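Local coordinates for glycoside hydrolase family protein (Novosphingobium sp. PP1Y, PDB 6Q2F) that probably hydrolyses terminal alpha-L-rhamnose units from glycosides, acting as an alpha-L-rhamnosidase that carries a bound sodium ion, at residues K658-K661 against R662-D665; D665-V669 against T670-R674; L954-D957 against G958-V962. All coordinates share one frame; numbering follows the deposited sequence.

Interactions 1 and 2 follow one another along helix 657-670 and share Asp665; interaction 3 is a turn between strands 949-956 and 961-967 of an antiparallel sheet. The first is a mostly buried contact in which a kinked helix carries a salt bridge and, on another side, aromatic packing. The second, partly buried, is the helix end, where backbone N-H groups do most of the work. Interaction 3 lies farther from the centre of the chain and depends on a carboxylate holding a backbone N-H, with Leu956 packed on Val962 beside it. Interactions 1 and 3 meet directly: Lys661 NZ probably donates to Asp959 O at 2.8 Å, and Asp665 also packs on Ala961.

Interaction 1. Residues K658-K661 against R662-D665; sequences KDLK and RFID
Lys661 O accepts the i+4 backbone bond from Asp665 N at 2.9 Å, but just before it the helix is kinked, as the absence of i-4 helical bonds from Arg662 N and Phe663 N shows. Helix 657-670 is the crossover of the beta-alpha-beta unit between strands 642-649 and 674-677, two neighbours in a closed ring of eight parallel strands, as in a (beta/alpha)8 barrel. At the kink, Phe663 N bonds instead to Leu660 O at 2.9 Å, with an N-H...O angle of only 132°. Water 1 stands in for the other missing backbone bond, donating to Lys658 O at 2.9 Å and accepting from Arg662 N at 3.1 Å. Asp659 O takes a second water, which accepts weakly from Arg662 NH1, and Phe663 CE2 reaches the same oxygen at 3.3 Å.

Arg662 curls back over its neighbour: the bend at chi3 (-94°) brings Phe663 CE1 over the centre of one guanidinium face, 3.5 Å above the plane. Beyond the two segments, its NH2 donates to Phe612 O, and Phe612 also meets Arg662 in a cation-pi contact and Phe663 edge-to-face. Leu660 CD2 lies at the edge of the Phe663 ring, in its plane, 4.0 Å from CD2 of that ring.

On another side of the helix, Lys661 forms a salt bridge with Asp665. The ammonium probably also donates to Asp959 O, and it bonds to Tyr717 OH, while Asp665 OD1 bonds to that same hydroxyl, so both ends of the ion pair are held in place by further partners. Lys661 CG stands anti to the backbone N, and a final bend at chi4 (-56°) turns NZ back to Asp665 OD2, the 2.5 Å separation being too short to read as a measure of strength.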
ATOM      1  N   LYS A 658       2.161  18.691 -16.148  1.00 31.02           N
ATOM      2  CA  LYS A 658       2.885  19.635 -15.327  1.00 34.65           C
ATOM      3  C   LYS A 658       2.532  19.426 -13.857  1.00 29.44           C
ATOM      4  O   LYS A 658       3.341  19.612 -13.015  1.00 31.37           O
ATOM      5  CB  LYS A 658       2.700  21.088 -15.799  1.00 33.28           C
ATOM      6  CG  LYS A 658       1.623  21.876 -15.104  1.00 39.95           C
ATOM      7  CD  LYS A 658       1.212  23.120 -15.868  1.00 48.53           C
ATOM      8  CE  LYS A 658       2.373  24.073 -16.132  1.00 56.28           C
ATOM      9  NZ  LYS A 658       2.011  25.498 -16.269  1.00 52.44           N
ATOM     10  N   ASP A 659       1.312  19.030 -13.577  1.00 30.31           N
ATOM     11  CA  ASP A 659       0.887  18.780 -12.206  1.00 33.65           C
ATOM     12  C   ASP A 659       1.270  17.399 -11.709  1.00 35.04           C
ATOM     13  O   ASP A 659       1.236  17.158 -10.498  1.00 36.24           O
ATOM     14  CB  ASP A 659      -0.626  18.911 -12.085  1.00 31.47           C
ATOM     15  CG  ASP A 659      -1.122  20.244 -12.576  1.00 36.60           C
ATOM     16  OD1 ASP A 659      -0.802  21.242 -11.909  1.00 39.48           O
ATOM     17  OD2 ASP A 659      -1.819  20.274 -13.608  1.00 36.98           O
ATOM     18  N   LEU A 660       1.583  16.476 -12.609  1.00 32.88           N
ATOM     19  CA  LEU A 660       1.800  15.102 -12.202  1.00 34.38           C
ATOM     20  C   LEU A 660       3.263  14.752 -12.024  1.00 35.87           C
ATOM     21  O   LEU A 660       3.559  13.734 -11.405  1.00 32.70           O
ATOM     22  CB  LEU A 660       1.175  14.153 -13.225  1.00 34.27           C
ATOM     23  CG  LEU A 660      -0.320  14.379 -13.450  1.00 35.84           C
ATOM     24  CD1 LEU A 660      -0.831  13.482 -14.583  1.00 29.96           C
ATOM     25  CD2 LEU A 660      -1.084  14.109 -12.157  1.00 35.90           C
ATOM     26  N   LYS A 661       4.176  15.560 -12.549  1.00 29.39           N
ATOM     27  CA  LYS A 661       5.575  15.148 -12.630  1.00 34.30           C
ATOM     28  C   LYS A 661       6.139  14.808 -11.254  1.00 35.39           C
ATOM     29  O   LYS A 661       6.782  13.766 -11.074  1.00 31.78           O
ATOM     30  CB  LYS A 661       6.404  16.251 -13.286  1.00 21.93           C
ATOM     31  CG  LYS A 661       7.831  15.880 -13.585  1.00 28.11           C
ATOM     32  CD  LYS A 661       8.602  17.148 -13.957  1.00 31.55           C
ATOM     33  CE  LYS A 661      10.072  16.880 -14.237  1.00 34.79           C
ATOM     34  NZ  LYS A 661      10.797  16.207 -13.096  1.00 29.36           N
ATOM     35  N   ARG A 662       5.908  15.684 -10.269  1.00 31.99           N
ATOM     36  CA  ARG A 662       6.426  15.462  -8.922  1.00 30.18           C
ATOM     37  C   ARG A 662       5.907  14.162  -8.308  1.00 31.70           C
ATOM     38  O   ARG A 662       6.588  13.572  -7.460  1.00 31.97           O
ATOM     39  CB  ARG A 662       6.060  16.643  -8.021  1.00 30.18           C
ATOM     40  CG  ARG A 662       4.579  16.981  -8.037  1.00 36.64           C
ATOM     41  CD  ARG A 662       4.262  18.323  -7.355  1.00 39.67           C
ATOM     42  NE  ARG A 662       3.926  18.050  -5.974  1.00 51.51           N
ATOM     43  CZ  ARG A 662       2.726  18.193  -5.429  1.00 47.31           C
ATOM     44  NH1 ARG A 662       1.708  18.673  -6.129  1.00 38.34           N
ATOM     45  NH2 ARG A 662       2.564  17.864  -4.155  1.00 56.20           N
ATOM     46  N   PHE A 663       4.705  13.696  -8.702  1.00 29.20           N
ATOM     47  CA  PHE A 663       4.199  12.439  -8.137  1.00 26.96           C
ATOM     48  C   PHE A 663       4.979  11.245  -8.693  1.00 27.37           C
ATOM     49  O   PHE A 663       5.499  10.427  -7.930  1.00 32.37           O
ATOM     50  CB  PHE A 663       2.691  12.281  -8.400  1.00 22.91           C
ATOM     51  CG  PHE A 663       1.865  13.424  -7.893  1.00 27.19           C
ATOM     52  CD1 PHE A 663       2.098  13.940  -6.629  1.00 26.92           C
ATOM     53  CD2 PHE A 663       0.864  13.986  -8.676  1.00 28.93           C
ATOM     54  CE1 PHE A 663       1.363  15.016  -6.153  1.00 28.09           C
ATOM     55  CE2 PHE A 663       0.112  15.065  -8.206  1.00 33.09           C
ATOM     56  CZ  PHE A 663       0.363  15.585  -6.945  1.00 31.23           C
ATOM     57  N   ILE A 664       5.128  11.173 -10.024  1.00 27.62           N
ATOM     58  CA  ILE A 664       5.814  10.051 -10.667  1.00 31.97           C
ATOM     59  C   ILE A 664       7.293  10.057 -10.327  1.00 31.32           C
ATOM     60  O   ILE A 664       7.922   9.000 -10.254  1.00 28.22           O
ATOM     61  CB  ILE A 664       5.587  10.081 -12.193  1.00 28.52           C
ATOM     62  CG1 ILE A 664       5.598   8.659 -12.756  1.00 34.57           C
ATOM     63  CG2 ILE A 664       6.573  11.005 -12.924  1.00 27.37           C
ATOM     64  CD1 ILE A 664       4.305   7.892 -12.440  1.00 31.73           C
ATOM     65  N   ASP A 665       7.881  11.248 -10.155  1.00 25.78           N
ATOM     66  CA  ASP A 665       9.272  11.336  -9.721  1.00 28.16           C
ATOM     67  C   ASP A 665       9.427  10.787  -8.308  1.00 28.43           C
ATOM     68  O   ASP A 665      10.420  10.124  -7.996  1.00 25.73           O
ATOM     69  CB  ASP A 665       9.769  12.788  -9.823  1.00 24.67           C
ATOM     70  CG  ASP A 665       9.865  13.285 -11.276  1.00 30.44           C
ATOM     71  OD1 ASP A 665       9.748  12.472 -12.221  1.00 28.51           O
ATOM     72  OD2 ASP A 665      10.067  14.499 -11.490  1.00 27.34           O
TER
HETATM   73  O   HOH W   1       4.726  18.460 -10.788  1.00 35.67           O
HETATM   74  O   HOH W   2       0.176  18.793  -8.500  1.00 45.87           O

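Interaction 2. Residues D665-V669 against T670-R674; sequences DLEFV and TGVNR
Thr670 OG1 donates to Leu666 O at 2.7 Å; the hydroxyl is set beside its own backbone N (chi1 -49°), with the donor tilted 27° from the carbonyl plane. That carbonyl of the last turn receives both the hydroxyl and, weakly, the backbone N-H of Thr670, which also makes a weak bond to Glu667 O.

Backbone bonds close the last turn. Val672 N reaches back to Glu667 O at 2.9 Å, and Gly671 N to Phe668 O at 3.1 Å. Gly671 has a phi of 124°, where a CB would be driven against Thr670 O.

Apolar contact supports the turn where Val672 crosses Glu667 obliquely, their CB atoms 3.9 Å apart. The carboxylate of Glu667 is occupied elsewhere, its OE1 bonding to Ser645 OG next to the sodium ligand Glu644; the side chain itself is about 12 Å from the sodium ion.

Two carbon atoms of Phe668 approach Val672 O. Val672 O lies at the edge of the Phe668 ring, in plane, 3.3 Å from Phe668 CD1. Phe668 CA makes a nearly straight C-H...O contact with Val672 O at 3.5 Å. Water 3 donates to both Phe668 O and Val672 O.

The paired 6→1 and 5→2 bonds around a glycine of positive phi define a Schellman motif, here ending crossover helix 657-670 just before barrel strand 674-677.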
ATOM      1  N   ASP A 665       7.881  11.248 -10.155  1.00 25.78           N
ATOM      2  CA  ASP A 665       9.272  11.336  -9.721  1.00 28.16           C
ATOM      3  C   ASP A 665       9.427  10.787  -8.308  1.00 28.43           C
ATOM      4  O   ASP A 665      10.420  10.124  -7.996  1.00 25.73           O
ATOM      5  CB  ASP A 665       9.769  12.788  -9.823  1.00 24.67           C
ATOM      6  CG  ASP A 665       9.865  13.285 -11.276  1.00 30.44           C
ATOM      7  OD1 ASP A 665       9.748  12.472 -12.221  1.00 28.51           O
ATOM      8  OD2 ASP A 665      10.067  14.499 -11.490  1.00 27.34           O
ATOM      9  N   LEU A 666       8.437  11.012  -7.447  1.00 31.10           N
ATOM     10  CA  LEU A 666       8.496  10.442  -6.109  1.00 25.83           C
ATOM     11  C   LEU A 666       8.396   8.917  -6.159  1.00 27.79           C
ATOM     12  O   LEU A 666       9.119   8.220  -5.443  1.00 24.96           O
ATOM     13  CB  LEU A 666       7.391  11.052  -5.241  1.00 27.37           C
ATOM     14  CG  LEU A 666       7.278  10.402  -3.855  1.00 32.91           C
ATOM     15  CD1 LEU A 666       8.580  10.641  -3.026  1.00 30.22           C
ATOM     16  CD2 LEU A 666       6.051  10.920  -3.098  1.00 28.42           C
ATOM     17  N   GLU A 667       7.528   8.378  -7.021  1.00 28.72           N
ATOM     18  CA  GLU A 667       7.477   6.931  -7.200  1.00 26.83           C
ATOM     19  C   GLU A 667       8.806   6.401  -7.720  1.00 32.71           C
ATOM     20  O   GLU A 667       9.310   5.367  -7.253  1.00 29.39           O
ATOM     21  CB  GLU A 667       6.366   6.566  -8.172  1.00 20.54           C
ATOM     22  CG  GLU A 667       4.979   6.889  -7.669  1.00 24.49           C
ATOM     23  CD  GLU A 667       3.935   6.545  -8.697  1.00 29.07           C
ATOM     24  OE1 GLU A 667       4.129   5.558  -9.434  1.00 29.04           O
ATOM     25  OE2 GLU A 667       2.933   7.274  -8.768  1.00 30.14           O
ATOM     26  N   PHE A 668       9.375   7.092  -8.710  1.00 26.71           N
ATOM     27  CA  PHE A 668      10.642   6.661  -9.285  1.00 27.55           C
ATOM     28  C   PHE A 668      11.745   6.614  -8.225  1.00 30.89           C
ATOM     29  O   PHE A 668      12.448   5.608  -8.100  1.00 32.47           O
ATOM     30  CB  PHE A 668      11.018   7.592 -10.432  1.00 29.70           C
ATOM     31  CG  PHE A 668      10.239   7.337 -11.705  1.00 28.80           C
ATOM     32  CD1 PHE A 668       9.905   6.046 -12.081  1.00 25.91           C
ATOM     33  CD2 PHE A 668       9.865   8.384 -12.530  1.00 27.70           C
ATOM     34  CE1 PHE A 668       9.219   5.797 -13.246  1.00 22.86           C
ATOM     35  CE2 PHE A 668       9.149   8.150 -13.697  1.00 32.20           C
ATOM     36  CZ  PHE A 668       8.834   6.851 -14.059  1.00 26.35           C
ATOM     37  N   VAL A 669      11.899   7.687  -7.438  1.00 24.83           N
ATOM     38  CA  VAL A 669      13.021   7.751  -6.503  1.00 23.95           C
ATOM     39  C   VAL A 669      12.804   6.828  -5.300  1.00 27.61           C
ATOM     40  O   VAL A 669      13.760   6.508  -4.589  1.00 27.47           O
ATOM     41  CB  VAL A 669      13.266   9.209  -6.069  1.00 27.79           C
ATOM     42  CG1 VAL A 669      12.307   9.628  -4.942  1.00 24.28           C
ATOM     43  CG2 VAL A 669      14.735   9.407  -5.673  1.00 24.78           C
ATOM     44  N   THR A 670      11.574   6.324  -5.090  1.00 25.14           N
ATOM     45  CA  THR A 670      11.338   5.341  -4.042  1.00 21.76           C
ATOM     46  C   THR A 670      11.585   3.913  -4.508  1.00 30.15           C
ATOM     47  O   THR A 670      11.677   3.011  -3.668  1.00 32.34           O
ATOM     48  CB  THR A 670       9.916   5.483  -3.509  1.00 24.26           C
ATOM     49  OG1 THR A 670       9.672   6.862  -3.216  1.00 25.06           O
ATOM     50  CG2 THR A 670       9.723   4.659  -2.196  1.00 28.02           C
ATOM     51  N   GLY A 671      11.717   3.679  -5.815  1.00 25.92           N
ATOM     52  CA  GLY A 671      12.009   2.349  -6.336  1.00 23.68           C
ATOM     53  C   GLY A 671      11.014   1.836  -7.358  1.00 23.21           C
ATOM     54  O   GLY A 671      11.216   0.746  -7.909  1.00 20.75           O
ATOM     55  N   VAL A 672       9.932   2.557  -7.638  1.00 21.05           N
ATOM     56  CA  VAL A 672       9.017   2.145  -8.691  1.00 22.82           C
ATOM     57  C   VAL A 672       9.694   2.297 -10.046  1.00 30.14           C
ATOM     58  O   VAL A 672      10.381   3.296 -10.314  1.00 28.35           O
ATOM     59  CB  VAL A 672       7.728   2.973  -8.618  1.00 22.42           C
ATOM     60  CG1 VAL A 672       6.811   2.649  -9.807  1.00 22.45           C
ATOM     61  CG2 VAL A 672       7.035   2.719  -7.277  1.00 21.18           C
ATOM     62  N   ASN A 673       9.520   1.292 -10.910  1.00 23.67           N
ATOM     63  CA  ASN A 673       9.976   1.421 -12.289  1.00 22.73           C
ATOM     64  C   ASN A 673       8.965   0.868 -13.288  1.00 22.03           C
ATOM     65  O   ASN A 673       9.325   0.631 -14.442  1.00 26.84           O
ATOM     66  CB  ASN A 673      11.353   0.729 -12.464  1.00 19.81           C
ATOM     67  CG  ASN A 673      11.333  -0.723 -12.040  1.00 24.03           C
ATOM     68  OD1 ASN A 673      10.298  -1.388 -12.089  1.00 24.38           O
ATOM     69  ND2 ASN A 673      12.485  -1.232 -11.635  1.00 22.82           N
ATOM     70  N   ARG A 674       7.731   0.607 -12.873  1.00 19.19           N
ATOM     71  CA  ARG A 674       6.638   0.317 -13.807  1.00 23.51           C
ATOM     72  C   ARG A 674       5.380   0.973 -13.270  1.00 22.04           C
ATOM     73  O   ARG A 674       4.591   0.343 -12.551  1.00 23.57           O
ATOM     74  CB  ARG A 674       6.416  -1.187 -13.995  1.00 25.05           C
ATOM     75  CG  ARG A 674       5.166  -1.491 -14.820  1.00 20.94           C
ATOM     76  CD  ARG A 674       5.147  -2.893 -15.348  1.00 24.89           C
ATOM     77  NE  ARG A 674       6.188  -3.121 -16.348  1.00 24.93           N
ATOM     78  CZ  ARG A 674       6.413  -4.293 -16.932  1.00 26.60           C
ATOM     79  NH1 ARG A 674       5.670  -5.351 -16.618  1.00 28.95           N
ATOM     80  NH2 ARG A 674       7.382  -4.408 -17.823  1.00 28.77           N
TER
HETATM   81  O   HOH W   3      13.100   3.330  -9.357  1.00 25.04           O

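Interaction 3. Residues L954-D957 against G958-V962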
ATOM      1  N   LEU A 954      26.101  20.461 -10.565  1.00 33.83           N
ATOM      2  CA  LEU A 954      24.785  20.263 -11.152  1.00 37.09           C
ATOM      3  C   LEU A 954      23.917  21.477 -10.894  1.00 36.90           C
ATOM      4  O   LEU A 954      23.908  22.024  -9.787  1.00 45.21           O
ATOM      5  CB  LEU A 954      24.078  19.027 -10.583  1.00 35.58           C
ATOM      6  CG  LEU A 954      24.576  17.651 -11.008  1.00 40.02           C
ATOM      7  CD1 LEU A 954      23.688  16.619 -10.363  1.00 47.38           C
ATOM      8  CD2 LEU A 954      24.537  17.511 -12.519  1.00 39.42           C
ATOM      9  N   HIS A 955      23.182  21.882 -11.914  1.00 37.37           N
ATOM     10  CA  HIS A 955      22.070  22.792 -11.721  1.00 38.08           C
ATOM     11  C   HIS A 955      20.801  21.977 -11.853  1.00 40.21           C
ATOM     12  O   HIS A 955      20.633  21.239 -12.826  1.00 47.88           O
ATOM     13  CB  HIS A 955      22.056  23.938 -12.730  1.00 36.49           C
ATOM     14  CG  HIS A 955      20.862  24.821 -12.572  1.00 49.61           C
ATOM     15  ND1 HIS A 955      20.827  25.858 -11.666  1.00 49.56           N
ATOM     16  CD2 HIS A 955      19.634  24.773 -13.144  1.00 46.79           C
ATOM     17  CE1 HIS A 955      19.643  26.442 -11.721  1.00 58.36           C
ATOM     18  NE2 HIS A 955      18.900  25.802 -12.607  1.00 54.06           N
ATOM     19  N   LEU A 956      19.918  22.105 -10.879  1.00 38.97           N
ATOM     20  CA  LEU A 956      18.646  21.404 -10.903  1.00 40.49           C
ATOM     21  C   LEU A 956      17.530  22.435 -10.846  1.00 39.61           C
ATOM     22  O   LEU A 956      17.468  23.231  -9.905  1.00 35.27           O
ATOM     23  CB  LEU A 956      18.556  20.419  -9.736  1.00 40.11           C
ATOM     24  CG  LEU A 956      19.496  19.215  -9.859  1.00 35.43           C
ATOM     25  CD1 LEU A 956      19.457  18.350  -8.596  1.00 37.21           C
ATOM     26  CD2 LEU A 956      19.116  18.396 -11.082  1.00 35.40           C
ATOM     27  N   ASP A 957      16.672  22.442 -11.861  1.00 35.93           N
ATOM     28  CA  ASP A 957      15.479  23.267 -11.773  1.00 38.46           C
ATOM     29  C   ASP A 957      14.593  22.744 -10.647  1.00 42.10           C
ATOM     30  O   ASP A 957      14.759  21.616 -10.163  1.00 45.39           O
ATOM     31  CB  ASP A 957      14.705  23.262 -13.094  1.00 41.00           C
ATOM     32  CG  ASP A 957      15.526  23.765 -14.260  1.00 45.77           C
ATOM     33  OD1 ASP A 957      16.256  24.771 -14.080  1.00 48.15           O
ATOM     34  OD2 ASP A 957      15.434  23.158 -15.353  1.00 45.85           O
ATOM     35  N   GLY A 958      13.643  23.575 -10.224  1.00 36.67           N
ATOM     36  CA  GLY A 958      12.659  23.101  -9.269  1.00 40.16           C
ATOM     37  C   GLY A 958      11.982  21.831  -9.760  1.00 38.10           C
ATOM     38  O   GLY A 958      11.562  21.756 -10.919  1.00 37.27           O
ATOM     39  N   ASP A 959      11.909  20.813  -8.906  1.00 32.29           N
ATOM     40  CA  ASP A 959      11.305  19.524  -9.250  1.00 39.45           C
ATOM     41  C   ASP A 959      12.004  18.836 -10.422  1.00 39.80           C
ATOM     42  O   ASP A 959      11.450  17.903 -11.013  1.00 36.29           O
ATOM     43  CB  ASP A 959       9.807  19.656  -9.562  1.00 38.14           C
ATOM     44  CG  ASP A 959       8.996  20.130  -8.376  1.00 46.52           C
ATOM     45  OD1 ASP A 959       9.372  19.839  -7.223  1.00 49.13           O
ATOM     46  OD2 ASP A 959       7.955  20.789  -8.607  1.00 55.57           O
ATOM     47  N   GLU A 960      13.205  19.259 -10.801  1.00 37.52           N
ATOM     48  CA  GLU A 960      13.883  18.547 -11.870  1.00 37.89           C
ATOM     49  C   GLU A 960      14.297  17.154 -11.405  1.00 40.54           C
ATOM     50  O   GLU A 960      14.735  16.952 -10.266  1.00 30.67           O
ATOM     51  CB  GLU A 960      15.116  19.295 -12.371  1.00 34.33           C
ATOM     52  CG  GLU A 960      15.746  18.585 -13.578  1.00 37.47           C
ATOM     53  CD  GLU A 960      16.903  19.351 -14.185  1.00 48.06           C
ATOM     54  OE1 GLU A 960      17.132  20.497 -13.756  1.00 50.57           O
ATOM     55  OE2 GLU A 960      17.579  18.799 -15.078  1.00 46.00           O
ATOM     56  N   ALA A 961      14.137  16.195 -12.304  1.00 30.39           N
ATOM     57  CA  ALA A 961      14.632  14.846 -12.164  1.00 27.41           C
ATOM     58  C   ALA A 961      15.610  14.596 -13.295  1.00 30.46           C
ATOM     59  O   ALA A 961      15.349  14.980 -14.433  1.00 36.66           O
ATOM     60  CB  ALA A 961      13.479  13.830 -12.220  1.00 23.99           C
ATOM     61  N   VAL A 962      16.729  13.938 -13.000  1.00 30.83           N
ATOM     62  CA  VAL A 962      17.737  13.743 -14.029  1.00 34.09           C
ATOM     63  C   VAL A 962      18.547  12.503 -13.713  1.00 30.84           C
ATOM     64  O   VAL A 962      18.692  12.108 -12.555  1.00 28.50           O
ATOM     65  CB  VAL A 962      18.643  14.990 -14.167  1.00 39.70           C
ATOM     66  CG1 VAL A 962      19.637  15.072 -13.005  1.00 34.06           C
ATOM     67  CG2 VAL A 962      19.350  15.001 -15.522  1.00 33.82           C
TER
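Glu960 turns its carboxylate back onto the chain that precedes it, OE1 accepting from Asp957 N at 2.8 Å with an N-H...O angle of 162°. The oxygen uses its anti lone pair, and the side chain gets there by running fully extended, CG anti to the backbone N (chi1 -175°). In return, Glu960 N donates to Asp957 O at 2.9 Å, closing a type II beta turn with Gly958 and Asp959 at its corners. A lysine here would probably leave Asp957 N without its acceptor and set the strand end freer to move relative to the turn.

The price is a pair of like charges: Asp957 OD2 lies 3.5 Å from Glu960 OE1, their carboxylate planes 29° apart. His955 NE2 donates weakly to Asp957 OD1. Leu956, crossing the Glu960 side chain at about a right angle, touches both Glu960 CD and Val962 CG1 with its CD2, each at 3.9 Å.

Farther out, Asn909 ND2 gives Asp957 O a second donor, and Asp959 forms a salt bridge with Arg614. Strands 949-956 and 961-967 are not paired with each other, so this is no hairpin: the turn carries the chain from strand 949-956, paired with 915-921 and 937-946, into strand 961-967, paired with 902-908 and 926-932, while Ala961 packs against Lys661 and Asp665 of helix 657-670.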